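Local coordinates for protein dermonecrotic toxin (PDB 2EBF) that is a potent mitogen and dermonecrotic toxin that induces bone resorption and is associated with severe progressive atrophic rhinitis in pigs, at residues G301-G304 against F305-F309; A310-N313 against F314-T317. All blocks are in the same frame, centred on the assembly; numbering follows the deposited sequence.

Interaction 1. Residues G301-G304 against F305-F309; sequences GDLG and FEQAF
Phe305 follows directly on Gly304, and its ring turns off the junction. CG lies anti to the backbone N (chi1 -173°), which sends the ring away from residues 301-304; there Tyr267 stacks on it and Tyr205 meets it edge-to-face. One face of the Phe305 ring also receives CD1 of Phe309, 3.7 Å above the plane and over the centre. Glu306 starts out away from the loop and touches Val183 and Tyr205. Gln307 returns to the loop: its chain is extended beyond CG and crosses the Leu303 side chain at about a right angle, with Gln307 CD 3.9 Å from Leu303 CD2 and Gln307 CB 3.4 Å from Gly304 O. This is the start of a short helix, 305-309, in the C2 domain of the toxin's C-terminal region, with Gly304 at the N-cap position; Gly301, with positive phi, is the first residue to leave helix 288-300, and the loop 301-304 leads from that helix to the next. Ala308 closes the first turn. Its N donates to Gly304 O at 2.9 Å, a bond bent at the hydrogen to 141°, with the donor tilted from the carbonyl plane. Ala308 CB meets Leu303 CD1 at 3.8 Å, the apolar part of the contact, and also lies over the centre of one face of the Phe309 ring. Phe309 packs back on Val299 and Gln300 of helix 288-300.

Interaction 2. Residues A310-N313 against F314-T317; sequences ATRN and FFNT. With GLC (alpha-D-glucopyranose), chain B.
Arg312 arches over Asn316, one helical turn on, and its side chain can be followed outward from CB. CG stands anti to the backbone N (chi1 174°), and bends at chi2 and chi3 then fold the chain across Asn316: Arg312 CG lies 3.8 Å from Asn316 ND2, and CD comes to 3.3 Å from Asn316 OD1. NE approaches a bound glucose, 3.0 Å from GLC O6. At the tip, NH1 gives a weak hydrogen bond to Asn316 OD1, which sits at the guanidinium edge with the amide plane turned 85° against it. NH2 comes 3.2 Å from GLC O6 and forms a salt bridge to Glu100, while Phe188 adds a cation-pi contact. Helix 312-333 begins here, with Thr311 at the N-cap position: Phe315 N bonds to Thr311 O at 2.9 Å, almost straight (169°), and Asn316 N and Thr317 N repeat the i to i+4 pattern on Arg312 O and Asn313 O. Thr311 CG2 is pressed close to the first turn, 3.2 Å from Phe314 CB. Ala310 CB, 4.0 Å from Phe314 CD2, touches that ring at its edge; Tyr205 meets the same ring edge-to-face.

How the interactions relate
Interaction 1 closes at Phe309 and interaction 2 opens at Ala310, so the two form consecutive helix starts, with Gly304 and Thr311 at their N-cap positions and centres about 13 Å apart. They touch where Glu306 O of the short helix lies 4.3 Å from Phe315 CD1 of the long one. Tyr205 ties them together further, meeting the rings of both Phe305 and Phe314 edge-to-face. Only interaction 2 supplies a residue of one of the two glycan pockets: Arg312 lines it with Leu104, Phe188, Arg189, Gly190 and Ala192. Interaction 1 probably borders the same pocket: Gln307 pairs through its backbone with Arg189, and the Leu303 side chain is about 7 Å from another bound glucose.

Interaction 1. Residues G301-G304 against F305-F309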
# COMPACT_ATOMS: atom_id res chain seq x y z
N GLY A 301 7.01 -19.76 21.84
CA GLY A 301 7.55 -19.00 22.96
C GLY A 301 7.41 -17.49 22.81
O GLY A 301 6.33 -16.99 22.49
N ASP A 302 8.51 -16.78 23.04
CA ASP A 302 8.54 -15.32 23.01
C ASP A 302 8.69 -14.77 21.59
O ASP A 302 8.66 -13.55 21.39
CB ASP A 302 9.67 -14.81 23.91
CG ASP A 302 11.06 -15.27 23.45
OD1 ASP A 302 11.19 -16.40 22.93
OD2 ASP A 302 12.03 -14.49 23.61
N LEU A 303 8.86 -15.66 20.62
CA LEU A 303 9.00 -15.27 19.22
C LEU A 303 7.64 -14.95 18.61
O LEU A 303 6.60 -15.30 19.19
CB LEU A 303 9.68 -16.38 18.41
CG LEU A 303 11.13 -16.77 18.77
CD1 LEU A 303 11.68 -17.73 17.73
CD2 LEU A 303 12.01 -15.54 18.87
N GLY A 304 7.64 -14.29 17.46
CA GLY A 304 6.44 -14.19 16.64
C GLY A 304 6.21 -15.52 15.95
O GLY A 304 7.17 -16.26 15.70
N PHE A 305 4.96 -15.83 15.63
CA PHE A 305 4.61 -17.13 15.05
C PHE A 305 5.33 -17.33 13.73
O PHE A 305 5.98 -18.36 13.49
CB PHE A 305 3.10 -17.28 14.88
CG PHE A 305 2.67 -18.66 14.44
CD1 PHE A 305 2.30 -19.62 15.39
CD2 PHE A 305 2.63 -19.00 13.09
CE1 PHE A 305 1.90 -20.90 14.99
CE2 PHE A 305 2.23 -20.27 12.69
CZ PHE A 305 1.87 -21.22 13.64
N GLU A 306 5.21 -16.33 12.86
CA GLU A 306 5.86 -16.37 11.55
C GLU A 306 7.38 -16.30 11.68
O GLU A 306 8.09 -16.99 10.97
CB GLU A 306 5.33 -15.24 10.66
CG GLU A 306 3.84 -15.37 10.35
CD GLU A 306 2.94 -14.68 11.37
OE1 GLU A 306 3.46 -14.14 12.37
OE2 GLU A 306 1.71 -14.67 11.15
N GLN A 307 7.86 -15.46 12.60
CA GLN A 307 9.29 -15.36 12.90
C GLN A 307 9.90 -16.73 13.21
O GLN A 307 11.02 -17.04 12.79
CB GLN A 307 9.54 -14.42 14.09
CG GLN A 307 11.02 -14.27 14.45
CD GLN A 307 11.27 -13.41 15.66
OE1 GLN A 307 12.34 -12.79 15.78
NE2 GLN A 307 10.31 -13.35 16.56
N ALA A 308 9.14 -17.55 13.93
CA ALA A 308 9.59 -18.86 14.38
C ALA A 308 9.45 -19.96 13.33
O ALA A 308 10.33 -20.81 13.19
CB ALA A 308 8.85 -19.25 15.66
N PHE A 309 8.34 -19.93 12.58
CA PHE A 309 7.92 -21.10 11.79
C PHE A 309 7.76 -20.92 10.28
O PHE A 309 7.76 -21.91 9.54
CB PHE A 309 6.60 -21.66 12.33
CG PHE A 309 6.61 -21.98 13.80
CD1 PHE A 309 5.58 -21.53 14.62
CD2 PHE A 309 7.64 -22.74 14.37
CE1 PHE A 309 5.55 -21.83 15.98
CE2 PHE A 309 7.63 -23.04 15.73
CZ PHE A 309 6.59 -22.59 16.54

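Interaction 2. Residues A310-N313 against F314-T317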
# COMPACT_ATOMS: atom_id res chain seq x y z
N ALA A 310 7.60 -19.68 9.82
CA ALA A 310 7.35 -19.45 8.41
C ALA A 310 8.51 -19.96 7.56
O ALA A 310 9.67 -19.90 7.97
CB ALA A 310 7.09 -17.96 8.13
N THR A 311 8.20 -20.49 6.38
CA THR A 311 9.23 -20.68 5.37
C THR A 311 9.70 -19.29 4.97
O THR A 311 8.91 -18.34 5.02
CB THR A 311 8.70 -21.40 4.12
OG1 THR A 311 9.78 -21.62 3.20
CG2 THR A 311 7.65 -20.60 3.44
N ARG A 312 10.96 -19.15 4.57
CA ARG A 312 11.46 -17.84 4.16
C ARG A 312 10.64 -17.29 3.00
O ARG A 312 10.41 -16.09 2.90
CB ARG A 312 12.95 -17.88 3.79
CG ARG A 312 13.47 -16.54 3.23
CD ARG A 312 13.10 -15.34 4.10
NE ARG A 312 14.16 -15.04 5.03
CZ ARG A 312 14.87 -13.91 5.07
NH1 ARG A 312 14.63 -12.89 4.25
NH2 ARG A 312 15.84 -13.81 5.97
N ASN A 313 10.17 -18.19 2.14
CA ASN A 313 9.36 -17.81 1.00
C ASN A 313 8.02 -17.19 1.37
O ASN A 313 7.61 -16.18 0.80
CB ASN A 313 9.14 -19.02 0.11
CG ASN A 313 9.67 -18.82 -1.28
OD1 ASN A 313 8.90 -18.56 -2.22
ND2 ASN A 313 11.00 -18.90 -1.42
N PHE A 314 7.32 -17.83 2.31
CA PHE A 314 6.04 -17.34 2.81
C PHE A 314 6.26 -16.04 3.57
O PHE A 314 5.49 -15.09 3.43
CB PHE A 314 5.38 -18.39 3.71
CG PHE A 314 4.08 -17.93 4.32
CD1 PHE A 314 2.94 -17.79 3.54
CD2 PHE A 314 4.00 -17.66 5.68
CE1 PHE A 314 1.73 -17.37 4.11
CE2 PHE A 314 2.80 -17.23 6.26
CZ PHE A 314 1.67 -17.09 5.47
N PHE A 315 7.32 -16.01 4.37
CA PHE A 315 7.71 -14.81 5.11
C PHE A 315 7.89 -13.61 4.17
O PHE A 315 7.25 -12.58 4.35
CB PHE A 315 8.99 -15.09 5.91
CG PHE A 315 9.41 -13.97 6.82
CD1 PHE A 315 8.96 -13.91 8.14
CD2 PHE A 315 10.26 -12.97 6.36
CE1 PHE A 315 9.36 -12.86 9.00
CE2 PHE A 315 10.66 -11.90 7.21
CZ PHE A 315 10.21 -11.87 8.52
N ASN A 316 8.73 -13.77 3.14
CA ASN A 316 8.96 -12.70 2.16
C ASN A 316 7.69 -12.23 1.45
O ASN A 316 7.48 -11.03 1.26
CB ASN A 316 10.00 -13.14 1.12
CG ASN A 316 11.39 -13.21 1.69
OD1 ASN A 316 11.64 -12.73 2.80
ND2 ASN A 316 12.32 -13.79 0.93
N THR A 317 6.85 -13.18 1.06
CA THR A 317 5.60 -12.87 0.39
C THR A 317 4.66 -12.06 1.28
O THR A 317 4.02 -11.11 0.83
CB THR A 317 4.90 -14.15 -0.05
OG1 THR A 317 5.71 -14.78 -1.05
CG2 THR A 317 3.50 -13.87 -0.61
C1 GLC B . 17.26 -19.02 9.13
C2 GLC B . 17.68 -20.30 8.39
C3 GLC B . 18.90 -20.03 7.51
C4 GLC B . 18.64 -18.85 6.56
C5 GLC B . 18.12 -17.61 7.30
C6 GLC B . 17.66 -16.51 6.34
O1 GLC B . 18.28 -18.65 10.06
O2 GLC B . 17.96 -21.36 9.32
O3 GLC B . 19.20 -21.20 6.75
O4 GLC B . 19.83 -18.56 5.82
O5 GLC B . 17.04 -17.94 8.19
O6 GLC B . 16.47 -16.89 5.62